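Cephalosporin acylase (PDB 2NLZ) is probably an acylase of the gamma-glutamyltranspeptidase family, whose members are N-terminal nucleophile hydrolases, though its function has not been established. Local coordinates at residues Q472-P483 / H498-F509; P462-R470 / L524-T532. The protein carries 1 engineered substitution. All coordinates share one frame; numbering follows the deposited sequence.

Interaction 1: Q472-P483 / H498-F509; sequences QWTNGKQVQVEP and HKIQVVLDEGAF
In the beta-alpha-beta unit made of strand 478-481, helix 487-495 and strand 499-502, the two strands pair in parallel from Gln478 with Lys499 to Val481 with Val502. Val479 N donates to Lys499 O (3.1 Å), Gln501 N to Val479 O, Val481 N to Gln501 O (2.8 Å) and Val503 N to Val481 O. At the start, Lys477 O takes Lys499 N and a water that also meets His498 ND1; His498 NE2 is hydrogen-bonded to His298. On the apolar face Val479 CB rests on Ile500 CD1 (3.8 Å), and Val481 CG2 touches both Ile500 CG2 and Val502 CG2. The Phe509 ring lies between Gln472 and Glu482: Glu482 CG, set over one face by standing anti to its own carbonyl carbon (chi1 -80°), is 3.6 Å from the ring centroid in a CH-pi contact, and Gln472 NE2 is over the rim of the opposite face. The ring edge meets Gln480 O, with CE1 3.4 Å away. Replacing Phe509 by an alanine is likely to leave a gap, Glu482 CG losing its CH-pi partner and Gln472 NE2 the ring beneath it. Leu504 of the second subunit packs on Ile500 and Val502. The single helix between neighbouring parallel strands is the classic beta-alpha-beta crossover.

Interaction 2: P462-R470 / L524-T532; sequences PQAALDAPR and LAGGTEPRT
Arg531 reaches from the turn after strand 524-528 to the end of helix 462-467, where its guanidinium meets Arg470 and the carbonyls of Leu466 and Ala468. From CB the chain runs extended through CG to NE (chi2 160°, chi3 -167°), which carries the charged group across to the helix. CD passes Arg470 NH1 at 3.9 Å; NE pairs with Glu482, outside these segments. CZ lies over Arg470 CZ, the two guanidinium planes stacked at 24° with centres 3.5 Å apart. NH1 donates in its own plane to Leu466 O (2.9 Å) and to Glu529 OE1, while NH2 makes a weak bond to Ala468 O. The like charges are bridged by Glu529: Arg470 grips OE2 end-on with NH1 and NH2 (2.9 Å for NH2), its plane upright to the carboxylate, and OE1 also accepts from Arg531 N. This salt-bridge network ties the helix end to the turn after strand 524-528, which pairs antiparallel with strands 19-21 and 512-517. Further back, Gln463 turns its amide onto Thr528, OE1 accepting from Thr528 N (2.8 Å) and NE2 donating to Thr528 O in the carbonyl plane. NE2 also binds Asp467 OD1, which Ser14 of the third subunit reaches as well. Pro462 CB packs on Gly527 N (3.6 Å), and Leu466 CD2 lies 3.5 Å from Gly527 C.

In the fold
Along the chain, helix 462-467 comes first, followed directly by strand 471-473 and the small mixed sheet of interaction 1; strand 524-528 returns last, so both segments of interaction 1 fall between those of interaction 2. Their centres are about 19 Å apart, yet the contacts touch: Glu482 OE1 forms a salt bridge with Arg531 NE (2.7 Å), and Phe509 O probably accepts a hydrogen bond from Arg470 NH1. The charged cluster of interaction 2 therefore reaches Glu482, just after the first strand of the beta-alpha-beta unit, linking the small mixed sheet to the turn that follows strand 524-528. Interaction 1 also faces the second subunit and interaction 2 the third, so the linked region borders two subunit interfaces.

Interaction 1: Q472-P483 / H498-F509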
loop_
_atom_site.group_PDB
_atom_site.type_symbol
_atom_site.label_atom_id
_atom_site.label_comp_id
_atom_site.label_asym_id
_atom_site.label_seq_id
_atom_site.Cartn_x
_atom_site.Cartn_y
_atom_site.Cartn_z
ATOM N N GLN D 472 -5.318 20.129 -2.625
ATOM C CA GLN D 472 -5.373 21.569 -2.870
ATOM C C GLN D 472 -6.416 21.977 -3.897
ATOM O O GLN D 472 -6.506 21.386 -4.968
ATOM C CB GLN D 472 -4.002 22.154 -3.218
ATOM C CG GLN D 472 -3.452 21.846 -4.586
ATOM C CD GLN D 472 -2.270 22.732 -4.908
ATOM O OE1 GLN D 472 -2.332 23.954 -4.743
ATOM N NE2 GLN D 472 -1.179 22.123 -5.355
ATOM N N TRP D 473 -7.206 22.989 -3.544
ATOM C CA TRP D 473 -8.226 23.549 -4.433
ATOM C C TRP D 473 -7.606 24.537 -5.426
ATOM O O TRP D 473 -6.755 25.337 -5.051
ATOM C CB TRP D 473 -9.303 24.246 -3.598
ATOM C CG TRP D 473 -10.161 25.172 -4.367
ATOM C CD1 TRP D 473 -11.254 24.848 -5.099
ATOM C CD2 TRP D 473 -9.999 26.581 -4.486
ATOM N NE1 TRP D 473 -11.795 25.968 -5.668
ATOM C CE2 TRP D 473 -11.038 27.050 -5.309
ATOM C CE3 TRP D 473 -9.071 27.493 -3.981
ATOM C CZ2 TRP D 473 -11.179 28.395 -5.640
ATOM C CZ3 TRP D 473 -9.215 28.832 -4.309
ATOM C CH2 TRP D 473 -10.261 29.269 -5.132
ATOM N N THR D 474 -8.043 24.485 -6.684
ATOM C CA THR D 474 -7.555 25.420 -7.711
ATOM C C THR D 474 -8.626 26.371 -8.271
ATOM O O THR D 474 -8.554 27.578 -8.039
ATOM C CB THR D 474 -6.870 24.696 -8.901
ATOM O OG1 THR D 474 -7.798 23.794 -9.526
ATOM C CG2 THR D 474 -5.628 23.938 -8.443
ATOM N N ASN D 475 -9.605 25.828 -9.006
ATOM C CA ASN D 475 -10.519 26.644 -9.816
ATOM C C ASN D 475 -11.866 26.906 -9.187
ATOM O O ASN D 475 -12.103 27.970 -8.629
ATOM C CB ASN D 475 -10.741 26.017 -11.193
ATOM C CG ASN D 475 -9.629 26.329 -12.162
ATOM O OD1 ASN D 475 -8.846 27.255 -11.948
ATOM N ND2 ASN D 475 -9.553 25.556 -13.243
ATOM N N GLY D 476 -12.767 25.947 -9.311
ATOM C CA GLY D 476 -14.124 26.141 -8.843
ATOM C C GLY D 476 -14.470 24.965 -7.970
ATOM O O GLY D 476 -14.420 25.049 -6.739
ATOM N N LYS D 477 -14.805 23.856 -8.620
ATOM C CA LYS D 477 -15.022 22.611 -7.920
ATOM C C LYS D 477 -13.762 21.741 -8.025
ATOM O O LYS D 477 -13.705 20.636 -7.485
ATOM C CB LYS D 477 -16.260 21.904 -8.476
ATOM C CG LYS D 477 -17.551 22.719 -8.378
ATOM C CD LYS D 477 -18.773 21.848 -8.655
ATOM C CE LYS D 477 -20.072 22.626 -8.509
ATOM N NZ LYS D 477 -21.234 21.702 -8.476
ATOM N N GLN D 478 -12.749 22.280 -8.704
ATOM C CA GLN D 478 -11.482 21.588 -8.962
ATOM C C GLN D 478 -10.577 21.469 -7.736
ATOM O O GLN D 478 -10.157 22.473 -7.163
ATOM C CB GLN D 478 -10.726 22.311 -10.077
ATOM C CG GLN D 478 -11.151 21.930 -11.484
ATOM C CD GLN D 478 -10.479 20.657 -11.977
ATOM O OE1 GLN D 478 -11.098 19.852 -12.672
ATOM N NE2 GLN D 478 -9.207 20.470 -11.615
ATOM N N VAL D 479 -10.272 20.235 -7.341
ATOM C CA VAL D 479 -9.361 19.970 -6.225
ATOM C C VAL D 479 -8.356 18.912 -6.646
ATOM O O VAL D 479 -8.743 17.795 -6.999
ATOM C CB VAL D 479 -10.099 19.437 -4.978
ATOM C CG1 VAL D 479 -9.118 19.123 -3.890
ATOM C CG2 VAL D 479 -11.114 20.425 -4.484
ATOM N N GLN D 480 -7.075 19.265 -6.613
ATOM C CA GLN D 480 -5.991 18.317 -6.856
ATOM C C GLN D 480 -5.637 17.559 -5.583
ATOM O O GLN D 480 -5.576 18.166 -4.506
ATOM C CB GLN D 480 -4.759 19.060 -7.337
ATOM C CG GLN D 480 -5.026 19.945 -8.540
ATOM C CD GLN D 480 -3.770 20.560 -9.120
ATOM O OE1 GLN D 480 -3.641 20.697 -10.332
ATOM N NE2 GLN D 480 -2.842 20.939 -8.257
ATOM N N VAL D 481 -5.418 16.241 -5.695
ATOM C CA VAL D 481 -4.913 15.438 -4.560
ATOM C C VAL D 481 -3.648 14.647 -4.908
ATOM O O VAL D 481 -3.318 14.462 -6.083
ATOM C CB VAL D 481 -5.985 14.481 -3.962
ATOM C CG1 VAL D 481 -7.217 15.263 -3.498
ATOM C CG2 VAL D 481 -6.368 13.357 -4.958
ATOM N N GLU D 482 -2.947 14.186 -3.875
ATOM C CA GLU D 482 -1.701 13.433 -4.038
ATOM C C GLU D 482 -1.935 11.965 -4.363
ATOM O O GLU D 482 -2.965 11.405 -3.989
ATOM C CB GLU D 482 -0.863 13.542 -2.767
ATOM C CG GLU D 482 -0.084 14.838 -2.664
ATOM C CD GLU D 482 0.942 14.831 -1.551
ATOM O OE1 GLU D 482 2.148 14.656 -1.861
ATOM O OE2 GLU D 482 0.537 14.999 -0.378
ATOM N N PRO D 483 -0.968 11.325 -5.048
ATOM C CA PRO D 483 -1.054 9.892 -5.361
ATOM C C PRO D 483 -1.349 9.038 -4.131
ATOM O O PRO D 483 -1.908 7.943 -4.248
ATOM C CB PRO D 483 0.350 9.569 -5.868
ATOM C CG PRO D 483 0.848 10.830 -6.420
ATOM C CD PRO D 483 0.272 11.920 -5.579
ATOM N N HIS D 498 -17.245 17.153 -6.059
ATOM C CA HIS D 498 -15.892 17.672 -6.254
ATOM C C HIS D 498 -15.256 17.130 -7.523
ATOM O O HIS D 498 -15.288 15.922 -7.774
ATOM C CB HIS D 498 -14.998 17.317 -5.066
ATOM C CG HIS D 498 -15.390 17.984 -3.785
ATOM N ND1 HIS D 498 -15.010 19.270 -3.468
ATOM C CD2 HIS D 498 -16.113 17.537 -2.734
ATOM C CE1 HIS D 498 -15.484 19.587 -2.277
ATOM N NE2 HIS D 498 -16.159 18.553 -1.810
ATOM N N LYS D 499 -14.678 18.025 -8.322
ATOM C CA LYS D 499 -13.903 17.615 -9.492
ATOM C C LYS D 499 -12.487 17.283 -9.046
ATOM O O LYS D 499 -11.584 18.106 -9.152
ATOM C CB LYS D 499 -13.886 18.711 -10.567
ATOM C CG LYS D 499 -15.248 19.081 -11.180
ATOM C CD LYS D 499 -15.705 18.086 -12.252
ATOM C CE LYS D 499 -17.156 18.330 -12.680
ATOM N NZ LYS D 499 -18.158 17.868 -11.668
ATOM N N ILE D 500 -12.311 16.070 -8.529
ATOM C CA ILE D 500 -11.033 15.618 -7.974
ATOM C C ILE D 500 -10.107 15.110 -9.074
ATOM O O ILE D 500 -10.522 14.346 -9.947
ATOM C CB ILE D 500 -11.230 14.499 -6.914
ATOM C CG1 ILE D 500 -12.094 14.989 -5.751
ATOM C CG2 ILE D 500 -9.886 13.976 -6.401
ATOM C CD1 ILE D 500 -11.368 15.884 -4.773
ATOM N N GLN D 501 -8.860 15.567 -9.022
ATOM C CA GLN D 501 -7.801 15.083 -9.891
ATOM C C GLN D 501 -6.546 14.671 -9.110
ATOM O O GLN D 501 -5.955 15.473 -8.371
ATOM C CB GLN D 501 -7.426 16.147 -10.912
ATOM C CG GLN D 501 -6.400 15.656 -11.923
ATOM C CD GLN D 501 -5.749 16.780 -12.709
ATOM O OE1 GLN D 501 -5.148 16.541 -13.756
ATOM N NE2 GLN D 501 -5.862 18.010 -12.207
ATOM N N VAL D 502 -6.140 13.414 -9.285
ATOM C CA VAL D 502 -4.882 12.928 -8.734
ATOM C C VAL D 502 -3.747 13.521 -9.560
ATOM O O VAL D 502 -3.718 13.375 -10.781
ATOM C CB VAL D 502 -4.806 11.385 -8.747
ATOM C CG1 VAL D 502 -3.471 10.915 -8.213
ATOM C CG2 VAL D 502 -5.925 10.795 -7.916
ATOM N N VAL D 503 -2.829 14.219 -8.888
ATOM C CA VAL D 503 -1.697 14.869 -9.565
ATOM C C VAL D 503 -0.378 14.196 -9.236
ATOM O O VAL D 503 0.050 14.144 -8.078
ATOM C CB VAL D 503 -1.598 16.365 -9.246
ATOM C CG1 VAL D 503 -0.380 16.948 -9.890
ATOM C CG2 VAL D 503 -2.809 17.081 -9.753
ATOM N N LEU D 504 0.267 13.702 -10.285
ATOM C CA LEU D 504 1.454 12.875 -10.170
ATOM C C LEU D 504 2.697 13.711 -9.932
ATOM O O LEU D 504 3.704 13.205 -9.435
ATOM C CB LEU D 504 1.613 12.069 -11.450
ATOM C CG LEU D 504 2.123 10.643 -11.373
ATOM C CD1 LEU D 504 1.525 9.883 -10.201
ATOM C CD2 LEU D 504 1.732 9.998 -12.660
ATOM N N ASP D 505 2.614 14.991 -10.296
ATOM C CA ASP D 505 3.725 15.932 -10.171
ATOM C C ASP D 505 4.310 15.947 -8.785
ATOM O O ASP D 505 3.605 16.166 -7.802
ATOM C CB ASP D 505 3.281 17.349 -10.524
ATOM C CG ASP D 505 3.311 17.611 -12.013
ATOM O OD1 ASP D 505 4.426 17.647 -12.581
ATOM O OD2 ASP D 505 2.223 17.789 -12.614
ATOM N N GLU D 506 5.609 15.696 -8.722
ATOM C CA GLU D 506 6.352 15.820 -7.483
ATOM C C GLU D 506 6.465 17.309 -7.159
ATOM O O GLU D 506 6.701 18.124 -8.055
ATOM C CB GLU D 506 7.743 15.187 -7.632
ATOM C CG GLU D 506 7.743 13.661 -7.778
ATOM C CD GLU D 506 9.055 13.104 -8.334
ATOM O OE1 GLU D 506 9.584 12.132 -7.746
ATOM O OE2 GLU D 506 9.557 13.628 -9.356
ATOM N N GLY D 507 6.255 17.668 -5.897
ATOM C CA GLY D 507 6.469 19.044 -5.460
ATOM C C GLY D 507 5.363 20.045 -5.729
ATOM O O GLY D 507 5.462 21.206 -5.346
ATOM N N ALA D 508 4.299 19.604 -6.378
ATOM C CA ALA D 508 3.168 20.482 -6.642
ATOM C C ALA D 508 2.336 20.734 -5.381
ATOM O O ALA D 508 1.454 21.588 -5.374
ATOM C CB ALA D 508 2.300 19.899 -7.750
ATOM N N PHE D 509 2.617 19.997 -4.310
ATOM C CA PHE D 509 1.824 20.125 -3.088
ATOM C C PHE D 509 2.587 20.792 -1.937
ATOM O O PHE D 509 2.226 20.668 -0.760
ATOM C CB PHE D 509 1.220 18.774 -2.694
ATOM C CG PHE D 509 0.167 18.296 -3.648
ATOM C CD1 PHE D 509 -1.164 18.604 -3.437
ATOM C CD2 PHE D 509 0.512 17.547 -4.770
ATOM C CE1 PHE D 509 -2.137 18.170 -4.319
ATOM C CE2 PHE D 509 -0.452 17.111 -5.656
ATOM C CZ PHE D 509 -1.778 17.424 -5.435
HETATM O O HOH W 1 -14.544 21.463 -4.740
#

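Interaction 2: P462-R470 / L524-T532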
loop_
_atom_site.group_PDB
_atom_site.type_symbol
_atom_site.label_atom_id
_atom_site.label_comp_id
_atom_site.label_asym_id
_atom_site.label_seq_id
_atom_site.Cartn_x
_atom_site.Cartn_y
_atom_site.Cartn_z
ATOM N N PRO D 462 5.058 16.498 14.306
ATOM C CA PRO D 462 5.513 17.422 13.251
ATOM C C PRO D 462 5.839 16.738 11.919
ATOM O O PRO D 462 5.405 17.224 10.870
ATOM C CB PRO D 462 6.775 18.055 13.852
ATOM C CG PRO D 462 7.077 17.267 15.101
ATOM C CD PRO D 462 5.755 16.782 15.572
ATOM N N GLN D 463 6.559 15.612 11.977
ATOM C CA GLN D 463 6.915 14.841 10.782
ATOM C C GLN D 463 5.721 14.147 10.106
ATOM O O GLN D 463 5.524 14.267 8.887
ATOM C CB GLN D 463 7.982 13.804 11.103
ATOM C CG GLN D 463 8.581 13.193 9.860
ATOM C CD GLN D 463 9.135 14.246 8.923
ATOM O OE1 GLN D 463 10.048 14.994 9.276
ATOM N NE2 GLN D 463 8.584 14.311 7.721
ATOM N N ALA D 464 4.941 13.404 10.894
ATOM C CA ALA D 464 3.685 12.823 10.428
ATOM C C ALA D 464 2.762 13.885 9.805
ATOM O O ALA D 464 2.142 13.635 8.777
ATOM C CB ALA D 464 2.994 12.117 11.566
ATOM N N ALA D 465 2.700 15.077 10.407
ATOM C CA ALA D 465 1.820 16.135 9.896
ATOM C C ALA D 465 2.240 16.529 8.496
ATOM O O ALA D 465 1.400 16.830 7.648
ATOM C CB ALA D 465 1.824 17.343 10.808
ATOM N N LEU D 466 3.550 16.510 8.276
ATOM C CA LEU D 466 4.151 16.803 6.981
ATOM C C LEU D 466 4.071 15.622 6.001
ATOM O O LEU D 466 3.857 15.826 4.811
ATOM C CB LEU D 466 5.606 17.220 7.190
ATOM C CG LEU D 466 5.958 18.703 7.231
ATOM C CD1 LEU D 466 4.767 19.572 7.476
ATOM C CD2 LEU D 466 6.993 18.915 8.277
ATOM N N ASP D 467 4.255 14.401 6.507
ATOM C CA ASP D 467 4.127 13.168 5.711
ATOM C C ASP D 467 2.743 12.984 5.101
ATOM O O ASP D 467 2.631 12.469 3.989
ATOM C CB ASP D 467 4.416 11.931 6.573
ATOM C CG ASP D 467 5.865 11.836 7.005
ATOM O OD1 ASP D 467 6.738 12.393 6.298
ATOM O OD2 ASP D 467 6.124 11.202 8.052
ATOM N N ALA D 468 1.711 13.387 5.855
ATOM C CA ALA D 468 0.300 13.220 5.496
ATOM C C ALA D 468 -0.025 13.693 4.074
ATOM O O ALA D 468 0.454 14.749 3.644
ATOM C CB ALA D 468 -0.581 13.933 6.507
ATOM N N PRO D 469 -0.827 12.894 3.339
ATOM C CA PRO D 469 -1.227 13.207 1.962
ATOM C C PRO D 469 -1.988 14.516 1.900
ATOM O O PRO D 469 -2.686 14.866 2.856
ATOM C CB PRO D 469 -2.145 12.044 1.583
ATOM C CG PRO D 469 -2.579 11.440 2.899
ATOM C CD PRO D 469 -1.404 11.617 3.800
ATOM N N ARG D 470 -1.846 15.232 0.791
ATOM C CA ARG D 470 -2.351 16.591 0.708
ATOM C C ARG D 470 -3.331 16.806 -0.418
ATOM O O ARG D 470 -3.236 16.189 -1.469
ATOM C CB ARG D 470 -1.201 17.589 0.588
ATOM C CG ARG D 470 -0.390 17.746 1.873
ATOM C CD ARG D 470 0.871 18.540 1.629
ATOM N NE ARG D 470 1.846 18.370 2.699
ATOM C CZ ARG D 470 3.147 18.641 2.583
ATOM N NH1 ARG D 470 3.634 19.094 1.431
ATOM N NH2 ARG D 470 3.967 18.450 3.621
ATOM N N LEU D 524 12.522 20.436 21.925
ATOM C CA LEU D 524 12.143 20.808 20.566
ATOM C C LEU D 524 11.966 19.578 19.681
ATOM O O LEU D 524 12.826 18.704 19.632
ATOM C CB LEU D 524 13.202 21.726 19.945
ATOM C CG LEU D 524 13.609 23.008 20.673
ATOM C CD1 LEU D 524 14.906 23.553 20.071
ATOM C CD2 LEU D 524 12.517 24.069 20.642
ATOM N N ALA D 525 10.845 19.531 18.973
ATOM C CA ALA D 525 10.534 18.417 18.089
ATOM C C ALA D 525 10.320 18.910 16.666
ATOM O O ALA D 525 9.451 19.747 16.403
ATOM C CB ALA D 525 9.317 17.665 18.589
ATOM N N GLY D 526 11.114 18.374 15.747
ATOM C CA GLY D 526 11.122 18.863 14.387
ATOM C C GLY D 526 10.690 17.880 13.330
ATOM O O GLY D 526 10.915 16.665 13.440
ATOM N N GLY D 527 10.052 18.436 12.308
ATOM C CA GLY D 527 9.652 17.711 11.116
ATOM C C GLY D 527 10.113 18.468 9.880
ATOM O O GLY D 527 10.093 19.709 9.852
ATOM N N THR D 528 10.540 17.727 8.858
ATOM C CA THR D 528 10.987 18.328 7.604
ATOM C C THR D 528 10.224 17.722 6.418
ATOM O O THR D 528 9.757 16.588 6.489
ATOM C CB THR D 528 12.528 18.175 7.438
ATOM O OG1 THR D 528 13.011 19.061 6.422
ATOM C CG2 THR D 528 12.935 16.719 7.137
ATOM N N GLU D 529 10.091 18.492 5.342
ATOM C CA GLU D 529 9.399 18.044 4.131
ATOM C C GLU D 529 10.015 16.790 3.514
ATOM O O GLU D 529 11.147 16.828 3.063
ATOM C CB GLU D 529 9.404 19.164 3.088
ATOM C CG GLU D 529 8.753 18.775 1.781
ATOM C CD GLU D 529 7.336 18.325 1.981
ATOM O OE1 GLU D 529 7.067 17.133 1.714
ATOM O OE2 GLU D 529 6.512 19.152 2.438
ATOM N N PRO D 530 9.273 15.675 3.495
ATOM C CA PRO D 530 9.823 14.485 2.859
ATOM C C PRO D 530 9.831 14.548 1.323
ATOM O O PRO D 530 10.664 13.898 0.697
ATOM C CB PRO D 530 8.916 13.367 3.368
ATOM C CG PRO D 530 7.634 14.028 3.693
ATOM C CD PRO D 530 7.942 15.431 4.082
ATOM N N ARG D 531 8.949 15.343 0.721
ATOM C CA ARG D 531 8.870 15.423 -0.745
ATOM C C ARG D 531 10.071 16.074 -1.461
ATOM O O ARG D 531 10.067 16.199 -2.688
ATOM C CB ARG D 531 7.582 16.121 -1.167
ATOM C CG ARG D 531 6.343 15.350 -0.813
ATOM C CD ARG D 531 5.135 16.253 -0.804
ATOM N NE ARG D 531 3.972 15.621 -0.182
ATOM C CZ ARG D 531 3.784 15.499 1.130
ATOM N NH1 ARG D 531 4.690 15.942 1.985
ATOM N NH2 ARG D 531 2.690 14.916 1.586
ATOM N N THR D 532 11.092 16.469 -0.703
ATOM C CA THR D 532 12.230 17.186 -1.252
ATOM C C THR D 532 13.516 16.881 -0.465
ATOM O O THR D 532 13.488 16.114 0.498
ATOM C CB THR D 532 11.938 18.712 -1.298
ATOM O OG1 THR D 532 12.926 19.385 -2.084
ATOM C CG2 THR D 532 11.903 19.311 0.098
#